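Local coordinates for CELL WALL surface anchor family protein (Streptococcus pneumoniae, PDB 2WW8) that serves as the adhesin of the pneumococcal pilus and probably recognises host cells, in part through a metal-containing domain resembling those of integrins, at residues A[323-326]-A[330-333]; A[398-403]-A[502-507]; A[453-456]-A[461-464]; A[539-544]-A[550-555]; A[621-626]-A[650-655]. One frame throughout, in Å; residues are numbered along the deposited sequence. Where two conformers were deposited one is given.

Contact 1: A[323-326]-A[330-333]; sequences KLTN and DIVE
Two donors converge on Asp330 OD2. Thr325 OG1 lies 2.8 Å from Asp330 OD2 and gives its proton on the anti side, only 15° out of the carboxylate plane. Lys323 NZ is 3.2 Å from Asp330 OD2 and comes from the syn side, 35° out of that plane, in a salt bridge that would favour a charged carboxylate. The lysine chain crosses the aspartate at about a right angle. It leaves its backbone with CG anti to the N, and a bend at chi3 (98°) turns the end of the chain round to the acid. Thr325 OG1 also accepts from the backbone N of Asp327, two residues on, which is an ST turn, so one hydroxyl ties the end of strand 324-325 both to the connection and to the helix that follows. The arrangement is a tight strand-to-helix corner in a von Willebrand A-like domain: Thr325 pairs by backbone with Val270 of strand 269-275 at the edge of the parallel sheet, and helix 328-337 begins three residues later. The methyl of the threonine, CG2, rests 3.7 Å from Asp330 CB. Further along, Ile331 CD1 reaches Asn326 C at 3.8 Å, while the same isoleucine touches Ile259 and Thr263 of helix 247-263. The Asn326 amide turns elsewhere, its ND2 donating to Ser266 O.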
# COMPACT_ATOMS: atom_id res chain seq x y z
N LYS A 323 18.96 -12.83 28.18
CA LYS A 323 19.43 -11.45 28.27
C LYS A 323 18.25 -10.47 28.10
O LYS A 323 17.45 -10.57 27.12
CB LYS A 323 20.47 -11.28 27.17
CG LYS A 323 21.35 -10.04 27.30
CD LYS A 323 22.17 -9.78 26.03
CE LYS A 323 21.51 -8.74 25.14
NZ LYS A 323 22.03 -8.86 23.74
N LEU A 324 18.08 -9.58 29.10
CA LEU A 324 17.09 -8.48 29.03
C LEU A 324 17.48 -7.63 27.84
O LEU A 324 18.65 -7.20 27.74
CB LEU A 324 17.16 -7.60 30.29
CG LEU A 324 16.40 -8.21 31.47
CD1 LEU A 324 16.64 -7.30 32.66
CD2 LEU A 324 14.94 -8.36 31.12
N THR A 325 16.55 -7.37 26.93
CA THR A 325 16.91 -6.66 25.70
C THR A 325 15.74 -5.78 25.24
O THR A 325 14.58 -6.19 25.43
CB THR A 325 17.27 -7.62 24.52
OG1 THR A 325 17.67 -6.85 23.37
CG2 THR A 325 16.11 -8.47 24.05
N ASN A 326 16.03 -4.65 24.59
CA ASN A 326 15.01 -3.88 23.87
C ASN A 326 15.44 -3.63 22.42
O ASN A 326 14.87 -2.80 21.69
CB ASN A 326 14.70 -2.55 24.57
CG ASN A 326 15.92 -1.61 24.58
OD1 ASN A 326 17.01 -1.99 24.17
ND2 ASN A 326 15.74 -0.37 25.00
N ASP A 330 17.13 -8.34 18.27
CA ASP A 330 17.18 -9.29 19.38
C ASP A 330 15.78 -9.77 19.73
O ASP A 330 15.62 -10.94 20.04
CB ASP A 330 17.72 -8.64 20.68
CG ASP A 330 19.25 -8.40 20.71
OD1 ASP A 330 19.96 -8.68 19.69
OD2 ASP A 330 19.71 -7.94 21.81
N ILE A 331 14.81 -8.85 19.73
CA ILE A 331 13.42 -9.21 20.06
C ILE A 331 12.86 -10.19 19.03
O ILE A 331 12.20 -11.16 19.42
CB ILE A 331 12.51 -7.96 20.16
CG1 ILE A 331 12.89 -7.14 21.42
CG2 ILE A 331 11.04 -8.41 20.17
CD1 ILE A 331 12.51 -5.72 21.34
N VAL A 332 13.14 -9.95 17.75
CA VAL A 332 12.79 -10.90 16.69
C VAL A 332 13.36 -12.31 16.95
O VAL A 332 12.70 -13.32 16.75
CB VAL A 332 13.18 -10.41 15.27
CG1 VAL A 332 13.02 -11.56 14.19
CG2 VAL A 332 12.34 -9.18 14.90
N GLU A 333 14.60 -12.34 17.41
CA GLU A 333 15.30 -13.57 17.64
C GLU A 333 14.70 -14.25 18.86
O GLU A 333 14.41 -15.44 18.83
CB GLU A 333 16.78 -13.23 17.80
CG GLU A 333 17.65 -14.46 17.92
CD GLU A 333 19.12 -14.12 18.16
OE1 GLU A 333 19.54 -12.93 18.02
OE2 GLU A 333 19.83 -15.08 18.55

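Contact 2: A[398-403]-A[502-507]; sequences FNHATF and AYPFNS
A type I beta turn entered through a cis peptide, in the 502-507 loop, meets the aromatic start of the 398-403 loop, with Phe398 and His400 both touching Pro504. The cis bond joins Tyr503 to Pro504, and Pro504 is the first residue of the turn, which is closed by Ser507 N to Pro504 O at 3.0 Å. The ring of Pro504 turns CD and CG to the other loop. Pro504 CD lies 3.9 Å from Phe398 CD2, the two side chains crossing at about a right angle. Pro504 CG meets His400 CE1 at 4.0 Å, at the edge of the imidazole and in its plane. Phe398 O stands over one face of that imidazole, 3.8 Å above the plane and displaced toward the rim. The hydrogen bond between His400 ND1 and Tyr407 OH would hold the ring's orientation. Tyr503 completes the apolar patch: its CE2 is 4.1 Å from Phe398 CE2 and lies near the plane of the phenylalanine ring. With CG set between its backbone N and carbonyl carbon (chi1 71°), the tyrosine brings this CE2 edge to Phe398, and its OH bonds to Ile396 N just ahead of the 398-403 loop. Asn399, in an Asx turn to Ala401 N, shapes the chain behind. Helix 407-416 borders the contact through Tyr407, which packs edge-to-face on Phe398 and also touches Pro504, and through Gln410; Ile512, before helix 516-526, lies against both Phe398 and Tyr503.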
# COMPACT_ATOMS: atom_id res chain seq x y z
N PHE A 398 20.66 -29.91 54.91
CA PHE A 398 20.75 -30.45 56.28
C PHE A 398 22.12 -31.00 56.63
O PHE A 398 22.78 -31.63 55.80
CB PHE A 398 19.67 -31.53 56.51
CG PHE A 398 18.25 -30.96 56.58
CD1 PHE A 398 17.87 -30.14 57.64
CD2 PHE A 398 17.31 -31.24 55.62
CE1 PHE A 398 16.59 -29.62 57.72
CE2 PHE A 398 15.99 -30.71 55.64
CZ PHE A 398 15.63 -29.92 56.72
N ASN A 399 22.53 -30.79 57.88
CA ASN A 399 23.76 -31.33 58.45
C ASN A 399 23.51 -32.68 59.13
O ASN A 399 22.66 -32.80 60.01
CB ASN A 399 24.32 -30.30 59.45
CG ASN A 399 25.71 -30.63 59.95
OD1 ASN A 399 26.28 -31.70 59.72
ND2 ASN A 399 26.27 -29.69 60.70
N HIS A 400 24.22 -33.72 58.67
CA HIS A 400 23.97 -35.08 59.15
C HIS A 400 25.09 -35.55 60.04
O HIS A 400 25.12 -36.75 60.32
CB HIS A 400 23.81 -36.13 58.03
CG HIS A 400 22.74 -35.79 57.05
ND1 HIS A 400 21.43 -35.64 57.43
CD2 HIS A 400 22.79 -35.52 55.73
CE1 HIS A 400 20.70 -35.29 56.39
NE2 HIS A 400 21.50 -35.21 55.34
N ALA A 401 25.99 -34.64 60.45
CA ALA A 401 27.09 -35.03 61.31
C ALA A 401 26.60 -35.50 62.68
O ALA A 401 25.52 -35.10 63.11
CB ALA A 401 28.11 -33.90 61.46
N THR A 402 27.39 -36.31 63.39
CA THR A 402 26.87 -36.96 64.59
C THR A 402 26.29 -36.07 65.70
O THR A 402 25.22 -36.38 66.24
CB THR A 402 27.83 -38.02 65.14
OG1 THR A 402 29.15 -37.44 65.13
CG2 THR A 402 27.79 -39.28 64.25
N PHE A 403 26.97 -34.98 66.04
CA PHE A 403 26.48 -34.03 67.03
C PHE A 403 25.70 -32.87 66.39
O PHE A 403 25.63 -31.78 66.98
CB PHE A 403 27.68 -33.44 67.81
CG PHE A 403 28.40 -34.40 68.75
CD1 PHE A 403 28.28 -35.79 68.64
CD2 PHE A 403 29.25 -33.87 69.74
CE1 PHE A 403 28.97 -36.66 69.53
CE2 PHE A 403 29.95 -34.70 70.63
CZ PHE A 403 29.82 -36.11 70.52
N ALA A 502 11.25 -38.68 50.59
CA ALA A 502 11.28 -37.64 51.62
C ALA A 502 12.70 -37.66 52.20
O ALA A 502 13.42 -38.68 52.15
CB ALA A 502 10.26 -38.06 52.63
N TYR A 503 13.14 -36.54 52.76
CA TYR A 503 14.47 -36.46 53.37
C TYR A 503 14.39 -35.46 54.54
O TYR A 503 13.50 -34.60 54.57
CB TYR A 503 15.48 -36.09 52.27
CG TYR A 503 15.32 -34.65 51.79
CD1 TYR A 503 14.38 -34.29 50.78
CD2 TYR A 503 16.13 -33.65 52.34
CE1 TYR A 503 14.26 -32.96 50.36
CE2 TYR A 503 16.00 -32.32 51.90
CZ TYR A 503 15.08 -31.98 50.93
OH TYR A 503 14.96 -30.65 50.58
N PRO A 504 15.23 -35.63 55.59
CA PRO A 504 15.94 -36.90 55.97
C PRO A 504 14.97 -38.05 56.26
O PRO A 504 14.01 -37.92 57.02
CB PRO A 504 16.74 -36.51 57.21
CG PRO A 504 16.80 -34.93 57.11
CD PRO A 504 15.46 -34.56 56.57
N PHE A 505 15.16 -39.17 55.57
CA PHE A 505 14.11 -40.18 55.50
C PHE A 505 13.73 -40.76 56.86
O PHE A 505 12.56 -41.09 57.13
CB PHE A 505 14.56 -41.26 54.51
CG PHE A 505 13.50 -42.23 54.20
CD1 PHE A 505 12.53 -41.94 53.24
CD2 PHE A 505 13.44 -43.45 54.88
CE1 PHE A 505 11.51 -42.87 52.92
CE2 PHE A 505 12.45 -44.38 54.59
CZ PHE A 505 11.48 -44.12 53.62
N ASN A 506 14.72 -40.89 57.75
CA ASN A 506 14.42 -41.44 59.08
C ASN A 506 14.34 -40.40 60.19
O ASN A 506 14.44 -40.72 61.37
CB ASN A 506 15.40 -42.56 59.45
CG ASN A 506 15.26 -43.74 58.52
OD1 ASN A 506 16.19 -44.11 57.82
ND2 ASN A 506 14.04 -44.28 58.44
N SER A 507 14.18 -39.15 59.80
CA SER A 507 14.06 -38.08 60.79
C SER A 507 12.93 -38.31 61.80
O SER A 507 11.82 -38.65 61.40
CB SER A 507 13.84 -36.79 60.02
OG SER A 507 13.59 -35.72 60.93

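Contact 3: A[453-456]-A[461-464]; sequences DKTV and APAA
Thr455 and Val456 reach across to Pro462 and Ala463 with one methyl each, and their rotamers decide which. Thr455 holds CG2 anti to its backbone N (OG1 at chi1 -52°), which sends that methyl across to Pro462 CB, 3.8 Å away, where the two side chains meet obliquely. Val456 likewise sets CG1 anti to the N (chi1 -179°), and this branch is the one that approaches Ala463 CB, at 4.0 Å. Between the two methyl contacts runs the backbone link: Ala463 N donates to Val456 O over 2.9 Å, with an angle of 155° at the hydrogen and a donor tilted from the carbonyl plane. The same oxygen receives a weaker CA-H contact from Pro462 CA at 3.5 Å, and Ala463 CB sits 3.4 Å from it, so Val456 O is closely surrounded. Asp453 OD1 accepts from Thr455 N at 2.9 Å, an Asx turn in which the donor stands above the carboxylate plane, while OD2 is bonded to Tyr457 OH. The contact lies at the open end of the tight hairpin formed by strands 457-458 and 461-467, since strand 457-458 separates the Val456-Ala463 pair from the turn. Strand 489-496 lies alongside: Leu494 forms backbone hydrogen bonds with Val456 and Ala463, Trp496 with Lys454, and the Trp496 side chain touches Val456.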
# COMPACT_ATOMS: atom_id res chain seq x y z
N ASP A 453 7.27 -43.82 52.10
CA ASP A 453 7.39 -45.31 52.03
C ASP A 453 8.21 -45.60 50.76
O ASP A 453 7.82 -45.14 49.68
CB ASP A 453 5.98 -45.86 51.88
CG ASP A 453 5.89 -47.39 51.74
OD1 ASP A 453 6.92 -48.11 51.59
OD2 ASP A 453 4.74 -47.87 51.82
N LYS A 454 9.35 -46.28 50.88
CA LYS A 454 10.22 -46.58 49.74
C LYS A 454 9.61 -47.59 48.76
O LYS A 454 10.12 -47.76 47.65
CB LYS A 454 11.42 -47.37 50.30
CG LYS A 454 12.36 -46.51 51.11
CD LYS A 454 13.67 -47.28 51.37
CE LYS A 454 14.57 -46.36 52.21
NZ LYS A 454 15.84 -47.00 52.62
N THR A 455 8.60 -48.33 49.21
CA THR A 455 8.04 -49.41 48.38
C THR A 455 7.24 -48.91 47.18
O THR A 455 6.31 -48.09 47.28
CB THR A 455 7.18 -50.38 49.21
OG1 THR A 455 7.92 -50.85 50.36
CG2 THR A 455 6.73 -51.64 48.45
N VAL A 456 7.59 -49.45 46.01
CA VAL A 456 6.76 -49.25 44.81
C VAL A 456 5.65 -50.28 44.86
O VAL A 456 5.90 -51.47 45.12
CB VAL A 456 7.56 -49.43 43.50
CG1 VAL A 456 6.67 -49.19 42.22
CG2 VAL A 456 8.75 -48.50 43.52
N ALA A 461 -0.16 -54.21 45.77
CA ALA A 461 0.88 -54.95 46.51
C ALA A 461 2.27 -54.48 46.13
O ALA A 461 2.45 -53.79 45.12
CB ALA A 461 0.74 -56.46 46.33
N PRO A 462 3.28 -54.81 46.94
CA PRO A 462 4.66 -54.46 46.49
C PRO A 462 4.94 -55.03 45.07
O PRO A 462 4.58 -56.17 44.77
CB PRO A 462 5.54 -55.13 47.55
CG PRO A 462 4.62 -55.17 48.81
CD PRO A 462 3.29 -55.51 48.24
N ALA A 463 5.60 -54.22 44.26
CA ALA A 463 5.89 -54.43 42.84
C ALA A 463 7.29 -55.05 42.71
O ALA A 463 8.18 -54.74 43.48
CB ALA A 463 5.87 -53.10 42.13
N ALA A 464 7.46 -55.95 41.74
CA ALA A 464 8.76 -56.58 41.51
C ALA A 464 9.12 -56.46 40.02
O ALA A 464 8.22 -56.49 39.21
CB ALA A 464 8.71 -58.01 41.95

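Contact 4: A[539-544]-A[550-555]; sequences IGINGD and ATATSF
Ala552 presents its methyl to the 539-544 loop, and the closest approach is from Ile541, whose CG2 comes within 3.6 Å of Ala552 CB. The same methyl lies 3.8 Å from Gly543 N and 4.3 Å from Asn542 C, so it rests on the peptide joining those residues. Ile541 reaches it because CG2 is anti to the backbone N, while CG1 takes the place beside that N (chi1 -50°). Gly543 CA and Ala552 CA are 5.0 Å apart. Gly543 has a positive phi (100°), at which a CB would press on Asn542 O. This is the turn from an inner strand of the parallel sheet, 533-539, into helix 549-558 of the von Willebrand A-like domain, and the Ile541 side chain is about 7 Å from the bound magnesium ion. In the next shell, Asn542 OD1 accepts from Asp544 N at 3.1 Å, an Asx turn that bends the chain past Gly543. Asn568 OD1 accepts a hydrogen bond from Ile541 N, and Gly540 pairs by backbone with Val569. On the helix side, Phe555 N bonds to Thr551 O at 2.9 Å, and Thr551 OG1 is tied to Asp548 OD1. Ala552 also touches Val389, and Phe555 Pro390, in the loop that follows the magnesium ligand Asp387.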
# COMPACT_ATOMS: atom_id res chain seq x y z
N ILE A 539 -2.16 -23.36 33.53
CA ILE A 539 -2.95 -23.96 32.45
C ILE A 539 -3.49 -25.31 32.96
O ILE A 539 -2.78 -26.32 32.96
CB ILE A 539 -2.13 -24.18 31.19
CG1 ILE A 539 -1.64 -22.83 30.64
CG2 ILE A 539 -3.02 -24.83 30.12
CD1 ILE A 539 -0.36 -23.03 29.84
N GLY A 540 -4.78 -25.35 33.31
CA GLY A 540 -5.41 -26.62 33.65
C GLY A 540 -4.79 -27.21 34.91
O GLY A 540 -4.80 -28.44 35.07
N ILE A 541 -4.29 -26.40 35.83
CA ILE A 541 -3.60 -26.96 37.01
C ILE A 541 -4.55 -27.65 37.97
O ILE A 541 -5.55 -27.02 38.36
CB ILE A 541 -2.86 -25.87 37.83
CG1 ILE A 541 -2.02 -25.08 36.85
CG2 ILE A 541 -2.00 -26.48 39.02
CD1 ILE A 541 -0.64 -25.41 36.69
N ASN A 542 -4.28 -28.92 38.31
CA ASN A 542 -5.19 -29.62 39.21
C ASN A 542 -4.39 -30.44 40.24
O ASN A 542 -4.94 -31.16 41.06
CB ASN A 542 -6.16 -30.53 38.43
CG ASN A 542 -5.43 -31.57 37.55
OD1 ASN A 542 -4.22 -31.78 37.66
ND2 ASN A 542 -6.19 -32.21 36.64
N GLY A 543 -3.08 -30.32 40.20
CA GLY A 543 -2.25 -30.98 41.20
C GLY A 543 -1.61 -32.29 40.76
O GLY A 543 -0.73 -32.80 41.49
N ASP A 544 -1.97 -32.82 39.59
CA ASP A 544 -1.35 -34.01 39.04
C ASP A 544 0.08 -33.67 38.73
O ASP A 544 0.38 -32.59 38.23
CB ASP A 544 -2.04 -34.40 37.72
CG ASP A 544 -3.37 -35.11 37.94
OD1 ASP A 544 -3.69 -35.51 39.10
OD2 ASP A 544 -4.13 -35.27 36.95
N ALA A 550 -6.79 -27.92 45.47
CA ALA A 550 -6.61 -26.88 46.50
C ALA A 550 -5.14 -26.64 46.93
O ALA A 550 -4.77 -25.49 47.14
CB ALA A 550 -7.51 -27.09 47.73
N THR A 551 -4.33 -27.67 47.12
CA THR A 551 -2.91 -27.54 47.37
C THR A 551 -2.24 -26.90 46.16
O THR A 551 -1.45 -25.99 46.34
CB THR A 551 -2.25 -28.95 47.54
OG1 THR A 551 -2.99 -29.56 48.60
CG2 THR A 551 -0.81 -28.87 48.02
N ALA A 552 -2.51 -27.38 44.95
CA ALA A 552 -1.89 -26.76 43.79
C ALA A 552 -2.17 -25.25 43.74
O ALA A 552 -1.25 -24.52 43.39
CB ALA A 552 -2.33 -27.38 42.49
N THR A 553 -3.42 -24.84 44.00
CA THR A 553 -3.77 -23.42 43.96
C THR A 553 -3.05 -22.63 45.04
O THR A 553 -2.54 -21.53 44.74
CB THR A 553 -5.30 -23.26 44.10
OG1 THR A 553 -5.85 -23.81 42.89
CG2 THR A 553 -5.78 -21.80 44.26
N SER A 554 -3.05 -23.12 46.28
CA SER A 554 -2.30 -22.47 47.35
C SER A 554 -0.83 -22.32 46.99
O SER A 554 -0.26 -21.26 47.20
CB SER A 554 -2.39 -23.26 48.65
OG SER A 554 -3.76 -23.47 48.92
N PHE A 555 -0.21 -23.35 46.42
CA PHE A 555 1.18 -23.32 46.06
C PHE A 555 1.47 -22.24 45.00
O PHE A 555 2.46 -21.53 45.11
CB PHE A 555 1.69 -24.66 45.49
CG PHE A 555 3.02 -24.52 44.87
CD1 PHE A 555 4.17 -24.50 45.68
CD2 PHE A 555 3.13 -24.32 43.49
CE1 PHE A 555 5.40 -24.26 45.08
CE2 PHE A 555 4.34 -24.09 42.90
CZ PHE A 555 5.51 -24.07 43.70

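Contact 5: A[621-626]-A[650-655]; sequences YTLTAN and AKVLYD
Val652 lies over one face of the Tyr621 ring. Its CB is 4.1 Å from the ring centroid and 22° off the ring normal, a CH-pi contact displaced toward the rim. The nearest pair is Val652 CG2 with Tyr621 CE1 at 3.7 Å, and the side chains slide past each other in opposite directions. The tyrosine holds CG between its backbone N and carbonyl carbon (chi1 68°), which lays the ring across toward the other strand. The valine divides its branches: CG1, anti to the N, goes to Tyr621 CD1 at 4.1 Å, while CG2 lies between the tyrosine and Leu623 CD2, which is 3.7 Å from CG2. Leu623 crosses Val652 obliquely, and its CD2 also meets, at 3.8 Å, the CB of Ala650, the residue just ahead of strand 651-655. No hydrogen bond joins the segments, and the CA atoms of Leu623 and Val652 stay 7.9 Å apart, as expected of layers rather than neighbours in a sheet. Phe616 extends the cluster, with its ring nearly parallel to that of Tyr621 and in touch with Val652. Tyr621 directly follows Asp620, a ligand of a calcium ion about 8 Å from the tyrosine side chain. Strand 621-625 pairs with 673-682 and strand 651-655 with 660-668; such apolar facing of two layers is typical of the core of an Ig-like beta sandwich.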
# COMPACT_ATOMS: atom_id res chain seq x y z
N TYR A 621 -19.09 8.07 -1.88
CA TYR A 621 -17.85 7.78 -1.16
C TYR A 621 -17.98 6.39 -0.58
O TYR A 621 -19.08 5.85 -0.48
CB TYR A 621 -17.60 8.81 -0.04
CG TYR A 621 -18.62 8.70 1.10
CD1 TYR A 621 -18.38 7.85 2.19
CD2 TYR A 621 -19.82 9.41 1.05
CE1 TYR A 621 -19.32 7.72 3.21
CE2 TYR A 621 -20.76 9.31 2.05
CZ TYR A 621 -20.48 8.45 3.12
OH TYR A 621 -21.41 8.32 4.13
N THR A 622 -16.85 5.83 -0.16
CA THR A 622 -16.89 4.70 0.76
C THR A 622 -16.09 4.98 2.03
O THR A 622 -15.07 5.69 1.99
CB THR A 622 -16.43 3.36 0.12
OG1 THR A 622 -14.99 3.30 -0.03
CG2 THR A 622 -17.12 3.05 -1.19
N LEU A 623 -16.52 4.40 3.15
CA LEU A 623 -15.76 4.43 4.39
C LEU A 623 -15.86 3.03 5.00
O LEU A 623 -16.97 2.58 5.33
CB LEU A 623 -16.28 5.52 5.34
CG LEU A 623 -15.29 5.77 6.50
CD1 LEU A 623 -14.02 6.46 6.00
CD2 LEU A 623 -15.91 6.54 7.68
N THR A 624 -14.72 2.33 5.07
CA THR A 624 -14.68 0.96 5.57
C THR A 624 -13.53 0.88 6.58
O THR A 624 -12.64 1.74 6.61
CB THR A 624 -14.52 -0.10 4.44
OG1 THR A 624 -13.32 0.21 3.73
CG2 THR A 624 -15.75 -0.07 3.41
N ALA A 625 -13.50 -0.17 7.40
CA ALA A 625 -12.35 -0.36 8.29
C ALA A 625 -12.04 -1.84 8.35
O ALA A 625 -12.88 -2.69 8.01
CB ALA A 625 -12.71 0.18 9.67
N ASN A 626 -10.83 -2.17 8.81
CA ASN A 626 -10.28 -3.51 8.70
C ASN A 626 -10.79 -4.42 9.79
O ASN A 626 -10.34 -5.55 9.86
CB ASN A 626 -8.75 -3.45 8.63
CG ASN A 626 -8.12 -3.08 9.98
OD1 ASN A 626 -8.75 -2.43 10.83
ND2 ASN A 626 -6.89 -3.53 10.19
N ALA A 650 -18.07 7.34 13.34
CA ALA A 650 -17.43 8.05 12.23
C ALA A 650 -18.49 8.70 11.34
O ALA A 650 -19.56 8.11 11.16
CB ALA A 650 -16.55 7.12 11.36
N LYS A 651 -18.22 9.92 10.85
CA LYS A 651 -19.13 10.55 9.91
C LYS A 651 -18.26 11.09 8.80
O LYS A 651 -17.14 11.54 9.05
CB LYS A 651 -19.86 11.72 10.56
CG LYS A 651 -21.17 11.31 11.18
CD LYS A 651 -21.18 11.51 12.65
CE LYS A 651 -22.50 10.94 13.18
NZ LYS A 651 -22.73 9.45 13.09
N VAL A 652 -18.81 11.07 7.57
CA VAL A 652 -18.18 11.69 6.41
C VAL A 652 -19.03 12.89 6.01
O VAL A 652 -20.21 12.72 5.69
CB VAL A 652 -18.02 10.68 5.28
CG1 VAL A 652 -17.19 11.28 4.15
CG2 VAL A 652 -17.32 9.40 5.82
N LEU A 653 -18.45 14.09 6.03
CA LEU A 653 -19.17 15.33 5.74
C LEU A 653 -18.55 16.04 4.55
O LEU A 653 -17.35 15.88 4.23
CB LEU A 653 -19.16 16.28 6.94
CG LEU A 653 -19.56 15.49 8.19
CD1 LEU A 653 -19.24 16.21 9.49
CD2 LEU A 653 -21.15 15.23 8.11
N TYR A 654 -19.37 16.84 3.89
CA TYR A 654 -18.86 17.55 2.72
C TYR A 654 -19.37 18.97 2.81
O TYR A 654 -20.59 19.18 2.78
CB TYR A 654 -19.37 16.97 1.40
CG TYR A 654 -18.90 17.81 0.19
CD1 TYR A 654 -17.54 17.92 -0.14
CD2 TYR A 654 -19.80 18.48 -0.61
CE1 TYR A 654 -17.11 18.68 -1.21
CE2 TYR A 654 -19.38 19.26 -1.71
CZ TYR A 654 -18.03 19.33 -2.02
OH TYR A 654 -17.58 20.05 -3.10
N ASP A 655 -18.45 19.93 2.94
CA ASP A 655 -18.84 21.34 3.08
C ASP A 655 -18.85 21.90 1.65
O ASP A 655 -17.79 21.93 0.99
CB ASP A 655 -17.84 22.10 3.97
CG ASP A 655 -17.60 21.43 5.36
OD1 ASP A 655 -18.58 20.97 6.03
OD2 ASP A 655 -16.42 21.32 5.82

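In the fold
Contacts 1 to 4 lie on the same side of the chain's centre, in and around the metal-binding von Willebrand A-like domain; contact 5 belongs to the Ig-like domain, its centre 41 Å from that of contact 1 and 78 Å from that of contact 2. Contact 1 comes first along the chain and flanks edge strand 269-275, whereas contact 4 follows inner strand 533-539 of the same parallel sheet, 32 Å away between centres. Contact 3 falls between the two halves of contact 2, and the pair touch through Phe505 CZ and Lys454 CG at 3.6 Å. Both sit in the long excursion between strands 379-386 and 533-539, consistent with insertions elaborating the domain at the adhesin's far end.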